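Local structure of possible periplasmic protein (Campylobacter jejuni, 3RGC) at residues V7-T20 with A31-S43. The protein is a SurA-like periplasmic chaperone that probably also has peptidyl-prolyl cis-trans isomerase activity. Sequence-based numbering, arbitrary orientation.
Sequences VDKEPITTYDIDQT and ALGVLINEKMEIS
Two donors of Thr20, its hydroxyl and its backbone N-H, grip the carbonyl oxygen of Asp16 from opposite faces, with OG1 2.8 Å from Asp16 O. This fixes the hydroxyl's rotation and sets Thr20 alongside Leu35, whose CD2 lies 3.7 Å from Thr20 OG1, while Thr20 CG2 reaches over Ala31 CB. Leu35 lies between the strand and the helix turn: its CD1 is pressed tightly against Ile12 CG2 (3.5 Å) and packs against the first turn of helix 14-23, close to the backbone N of Ile17. That turn is fixed by a capping box, in which Asp16 N donates almost straight to Thr13 OG1 (2.9 Å) and Thr13 N returns a bond to Asp16 OD2 from above the carboxylate plane. Ile17 extends its CD1 to Leu32 CD1 (3.6 Å). Farther along, Lys39 bends at chi2 (-52°), which lays its methylenes over Ile12 CG1, the two chains running past each other in opposite directions; its CB meets Val7 CB at 3.9 Å. The ammonium is near Glu10 and Asp16 without touching either carboxylate, so any attraction would be long-range. At the type II' turn from Val7 to Glu10, Ser43 OG gives Asp8 OD1 a weak bond of 3.3 Å. Strand 10-13 runs nearly antiparallel to the 31-43 part of helix 30-48, at 157°, and helix 14-23 turns across its beginning. In this SurA N-terminal region the strand edges a small antiparallel sheet, paired with strand 3-7, and strand 247-249 and helix 218-244 from the chain's far end pack against Leu32, Ile36 and Met40 of helix 30-48.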
loop_
_atom_site.group_PDB
_atom_site.type_symbol
_atom_site.label_atom_id
_atom_site.label_comp_id
_atom_site.label_asym_id
_atom_site.label_seq_id
_atom_site.Cartn_x
_atom_site.Cartn_y
_atom_site.Cartn_z
ATOM N N VAL B 7 -37.083 28.906 -9.614
ATOM C CA VAL B 7 -36.010 29.050 -8.637
ATOM C C VAL B 7 -35.114 30.178 -9.117
ATOM O O VAL B 7 -34.590 30.129 -10.232
ATOM C CB VAL B 7 -35.193 27.762 -8.499
ATOM C CG1 VAL B 7 -34.081 27.934 -7.441
ATOM C CG2 VAL B 7 -36.105 26.607 -8.150
ATOM N N ASP B 8 -34.940 31.193 -8.274
ATOM C CA ASP B 8 -34.533 32.497 -8.763
ATOM C C ASP B 8 -35.551 32.859 -9.828
ATOM O O ASP B 8 -36.698 33.188 -9.511
ATOM C CB ASP B 8 -33.129 32.467 -9.358
ATOM C CG ASP B 8 -32.084 32.974 -8.391
ATOM O OD1 ASP B 8 -30.878 32.763 -8.648
ATOM O OD2 ASP B 8 -32.472 33.583 -7.370
ATOM N N LYS B 9 -35.150 32.769 -11.089
ATOM C CA LYS B 9 -36.096 32.967 -12.177
ATOM C C LYS B 9 -36.168 31.724 -13.066
ATOM O O LYS B 9 -37.016 31.625 -13.954
ATOM C CB LYS B 9 -35.728 34.209 -12.994
ATOM N N GLU B 10 -35.287 30.765 -12.791
ATOM C CA GLU B 10 -35.183 29.544 -13.579
ATOM C C GLU B 10 -36.337 28.561 -13.340
ATOM O O GLU B 10 -36.533 28.066 -12.236
ATOM C CB GLU B 10 -33.818 28.890 -13.345
ATOM C CG GLU B 10 -32.676 29.763 -13.863
ATOM C CD GLU B 10 -31.310 29.348 -13.346
ATOM O OE1 GLU B 10 -31.122 28.148 -13.058
ATOM O OE2 GLU B 10 -30.426 30.230 -13.229
ATOM N N PRO B 11 -37.111 28.281 -14.396
ATOM C CA PRO B 11 -38.316 27.445 -14.301
ATOM C C PRO B 11 -38.019 25.948 -14.195
ATOM O O PRO B 11 -37.040 25.448 -14.753
ATOM C CB PRO B 11 -39.041 27.742 -15.616
ATOM C CG PRO B 11 -37.933 28.042 -16.580
ATOM C CD PRO B 11 -36.873 28.765 -15.769
ATOM N N ILE B 12 -38.873 25.237 -13.472
ATOM C CA ILE B 12 -38.797 23.786 -13.383
ATOM C C ILE B 12 -40.154 23.271 -13.779
ATOM O O ILE B 12 -41.154 23.605 -13.150
ATOM C CB ILE B 12 -38.521 23.310 -11.950
ATOM C CG1 ILE B 12 -37.184 23.854 -11.444
ATOM C CG2 ILE B 12 -38.572 21.783 -11.890
ATOM C CD1 ILE B 12 -36.903 23.566 -9.964
ATOM N N THR B 13 -40.195 22.474 -14.834
ATOM C CA THR B 13 -41.461 22.081 -15.423
ATOM C C THR B 13 -41.903 20.744 -14.869
ATOM O O THR B 13 -41.097 19.980 -14.336
ATOM C CB THR B 13 -41.354 21.946 -16.956
ATOM O OG1 THR B 13 -40.531 20.817 -17.285
ATOM C CG2 THR B 13 -40.760 23.190 -17.554
ATOM N N THR B 14 -43.186 20.455 -15.016
ATOM C CA THR B 14 -43.689 19.140 -14.648
ATOM C C THR B 14 -42.987 18.056 -15.464
ATOM O O THR B 14 -42.857 16.909 -15.014
ATOM C CB THR B 14 -45.199 19.062 -14.833
ATOM O OG1 THR B 14 -45.539 19.490 -16.157
ATOM C CG2 THR B 14 -45.891 19.983 -13.823
ATOM N N TYR B 15 -42.513 18.426 -16.653
ATOM C CA TYR B 15 -41.766 17.492 -17.487
ATOM C C TYR B 15 -40.425 17.154 -16.835
ATOM O O TYR B 15 -40.088 15.984 -16.683
ATOM C CB TYR B 15 -41.562 18.056 -18.891
ATOM N N ASP B 16 -39.676 18.181 -16.435
ATOM C CA ASP B 16 -38.424 17.980 -15.710
ATOM C C ASP B 16 -38.598 17.061 -14.508
ATOM O O ASP B 16 -37.830 16.119 -14.328
ATOM C CB ASP B 16 -37.848 19.311 -15.218
ATOM C CG ASP B 16 -37.563 20.274 -16.340
ATOM O OD1 ASP B 16 -37.321 19.818 -17.473
ATOM O OD2 ASP B 16 -37.574 21.493 -16.087
ATOM N N ILE B 17 -39.589 17.363 -13.674
ATOM C CA ILE B 17 -39.868 16.560 -12.488
ATOM C C ILE B 17 -40.147 15.132 -12.907
ATOM O O ILE B 17 -39.672 14.184 -12.286
ATOM C CB ILE B 17 -41.089 17.097 -11.703
ATOM C CG1 ILE B 17 -40.785 18.464 -11.100
ATOM C CG2 ILE B 17 -41.477 16.142 -10.582
ATOM C CD1 ILE B 17 -41.996 19.356 -11.015
ATOM N N ASP B 18 -40.925 14.990 -13.972
ATOM C CA ASP B 18 -41.243 13.682 -14.516
ATOM C C ASP B 18 -39.981 12.940 -14.986
ATOM O O ASP B 18 -39.664 11.863 -14.489
ATOM C CB ASP B 18 -42.245 13.829 -15.662
ATOM C CG ASP B 18 -42.607 12.506 -16.294
ATOM O OD1 ASP B 18 -43.589 11.878 -15.841
ATOM O OD2 ASP B 18 -41.910 12.097 -17.247
ATOM N N GLN B 19 -39.257 13.526 -15.931
ATOM C CA GLN B 19 -38.050 12.900 -16.460
ATOM C C GLN B 19 -36.994 12.641 -15.385
ATOM O O GLN B 19 -36.192 11.714 -15.504
ATOM C CB GLN B 19 -37.480 13.731 -17.613
ATOM C CG GLN B 19 -38.233 13.517 -18.930
ATOM C CD GLN B 19 -38.081 14.671 -19.907
ATOM O OE1 GLN B 19 -38.476 15.803 -19.619
ATOM N NE2 GLN B 19 -37.515 14.385 -21.075
ATOM N N THR B 20 -37.005 13.452 -14.333
ATOM C CA THR B 20 -36.057 13.286 -13.238
ATOM C C THR B 20 -36.487 12.167 -12.292
ATOM O O THR B 20 -35.648 11.432 -11.762
ATOM C CB THR B 20 -35.845 14.597 -12.447
ATOM O OG1 THR B 20 -35.245 15.579 -13.303
ATOM C CG2 THR B 20 -34.915 14.358 -11.267
ATOM N N ALA B 31 -37.479 14.231 -6.386
ATOM C CA ALA B 31 -37.108 14.744 -7.709
ATOM C C ALA B 31 -37.117 16.276 -7.688
ATOM O O ALA B 31 -36.332 16.937 -8.371
ATOM C CB ALA B 31 -38.043 14.197 -8.797
ATOM N N LEU B 32 -38.004 16.822 -6.866
ATOM C CA LEU B 32 -38.177 18.255 -6.725
ATOM C C LEU B 32 -36.971 18.844 -6.016
ATOM O O LEU B 32 -36.472 19.909 -6.397
ATOM C CB LEU B 32 -39.442 18.538 -5.919
ATOM C CG LEU B 32 -40.269 19.771 -6.268
ATOM C CD1 LEU B 32 -40.863 19.630 -7.657
ATOM C CD2 LEU B 32 -41.365 19.961 -5.228
ATOM N N GLY B 33 -36.503 18.152 -4.981
ATOM C CA GLY B 33 -35.315 18.570 -4.255
ATOM C C GLY B 33 -34.094 18.641 -5.163
ATOM O O GLY B 33 -33.373 19.639 -5.182
ATOM N N VAL B 34 -33.862 17.580 -5.926
ATOM C CA VAL B 34 -32.737 17.546 -6.858
ATOM C C VAL B 34 -32.807 18.717 -7.828
ATOM O O VAL B 34 -31.833 19.455 -8.008
ATOM C CB VAL B 34 -32.720 16.242 -7.671
ATOM C CG1 VAL B 34 -31.921 16.424 -8.949
ATOM C CG2 VAL B 34 -32.156 15.114 -6.842
ATOM N N LEU B 35 -33.973 18.890 -8.444
ATOM C CA LEU B 35 -34.156 19.942 -9.431
ATOM C C LEU B 35 -33.963 21.321 -8.808
ATOM O O LEU B 35 -33.404 22.217 -9.439
ATOM C CB LEU B 35 -35.529 19.823 -10.100
ATOM C CG LEU B 35 -35.648 18.762 -11.198
ATOM C CD1 LEU B 35 -37.081 18.636 -11.675
ATOM C CD2 LEU B 35 -34.739 19.113 -12.374
ATOM N N ILE B 36 -34.395 21.488 -7.559
ATOM C CA ILE B 36 -34.228 22.780 -6.900
ATOM C C ILE B 36 -32.743 23.047 -6.711
ATOM O O ILE B 36 -32.247 24.105 -7.073
ATOM C CB ILE B 36 -34.957 22.871 -5.550
ATOM C CG1 ILE B 36 -36.468 22.732 -5.741
ATOM C CG2 ILE B 36 -34.641 24.178 -4.861
ATOM C CD1 ILE B 36 -37.247 23.112 -4.528
ATOM N N ASN B 37 -32.026 22.069 -6.176
ATOM C CA ASN B 37 -30.583 22.220 -6.009
ATOM C C ASN B 37 -29.828 22.381 -7.336
ATOM O O ASN B 37 -28.876 23.149 -7.413
ATOM C CB ASN B 37 -30.007 21.059 -5.190
ATOM C CG ASN B 37 -28.509 21.175 -4.985
ATOM O OD1 ASN B 37 -28.042 21.885 -4.091
ATOM N ND2 ASN B 37 -27.745 20.469 -5.813
ATOM N N GLU B 38 -30.242 21.670 -8.383
ATOM C CA GLU B 38 -29.579 21.841 -9.678
ATOM C C GLU B 38 -29.723 23.261 -10.178
ATOM O O GLU B 38 -28.808 23.806 -10.775
ATOM C CB GLU B 38 -30.138 20.901 -10.728
ATOM C CG GLU B 38 -29.553 19.513 -10.695
ATOM C CD GLU B 38 -30.032 18.683 -11.865
ATOM O OE1 GLU B 38 -30.667 19.266 -12.777
ATOM O OE2 GLU B 38 -29.779 17.456 -11.872
ATOM N N LYS B 39 -30.876 23.871 -9.948
ATOM C CA LYS B 39 -31.052 25.245 -10.420
ATOM C C LYS B 39 -30.181 26.210 -9.627
ATOM O O LYS B 39 -29.654 27.165 -10.181
ATOM C CB LYS B 39 -32.514 25.673 -10.375
ATOM C CG LYS B 39 -33.423 24.836 -11.250
ATOM C CD LYS B 39 -32.879 24.750 -12.662
ATOM C CE LYS B 39 -33.799 23.949 -13.556
ATOM N NZ LYS B 39 -33.250 23.848 -14.938
ATOM N N MET B 40 -30.033 25.956 -8.330
ATOM C CA MET B 40 -29.154 26.770 -7.499
ATOM C C MET B 40 -27.729 26.702 -8.040
ATOM O O MET B 40 -27.050 27.717 -8.121
ATOM C CB MET B 40 -29.192 26.320 -6.030
ATOM C CG MET B 40 -30.449 26.718 -5.256
ATOM S SD MET B 40 -30.471 26.066 -3.552
ATOM C CE MET B 40 -28.997 26.783 -2.984
ATOM N N GLU B 41 -27.281 25.508 -8.425
ATOM C CA GLU B 41 -25.906 25.339 -8.908
ATOM C C GLU B 41 -25.689 26.061 -10.222
ATOM O O GLU B 41 -24.705 26.765 -10.402
ATOM C CB GLU B 41 -25.582 23.858 -9.126
ATOM C CG GLU B 41 -25.483 23.040 -7.848
ATOM C CD GLU B 41 -25.431 21.543 -8.122
ATOM O OE1 GLU B 41 -25.754 21.132 -9.256
ATOM O OE2 GLU B 41 -25.077 20.779 -7.204
ATOM N N ILE B 42 -26.613 25.857 -11.152
ATOM C CA ILE B 42 -26.537 26.493 -12.459
ATOM C C ILE B 42 -26.419 27.996 -12.303
ATOM O O ILE B 42 -25.627 28.638 -12.988
ATOM C CB ILE B 42 -27.767 26.161 -13.301
ATOM C CG1 ILE B 42 -27.714 24.702 -13.755
ATOM C CG2 ILE B 42 -27.857 27.083 -14.504
ATOM C CD1 ILE B 42 -29.051 24.175 -14.258
ATOM N N SER B 43 -27.196 28.555 -11.381
ATOM C CA SER B 43 -27.190 30.005 -11.157
ATOM C C SER B 43 -25.879 30.496 -10.552
ATOM O O SER B 43 -25.387 31.578 -10.878
ATOM C CB SER B 43 -28.378 30.405 -10.280
ATOM O OG SER B 43 -27.975 31.318 -9.276
#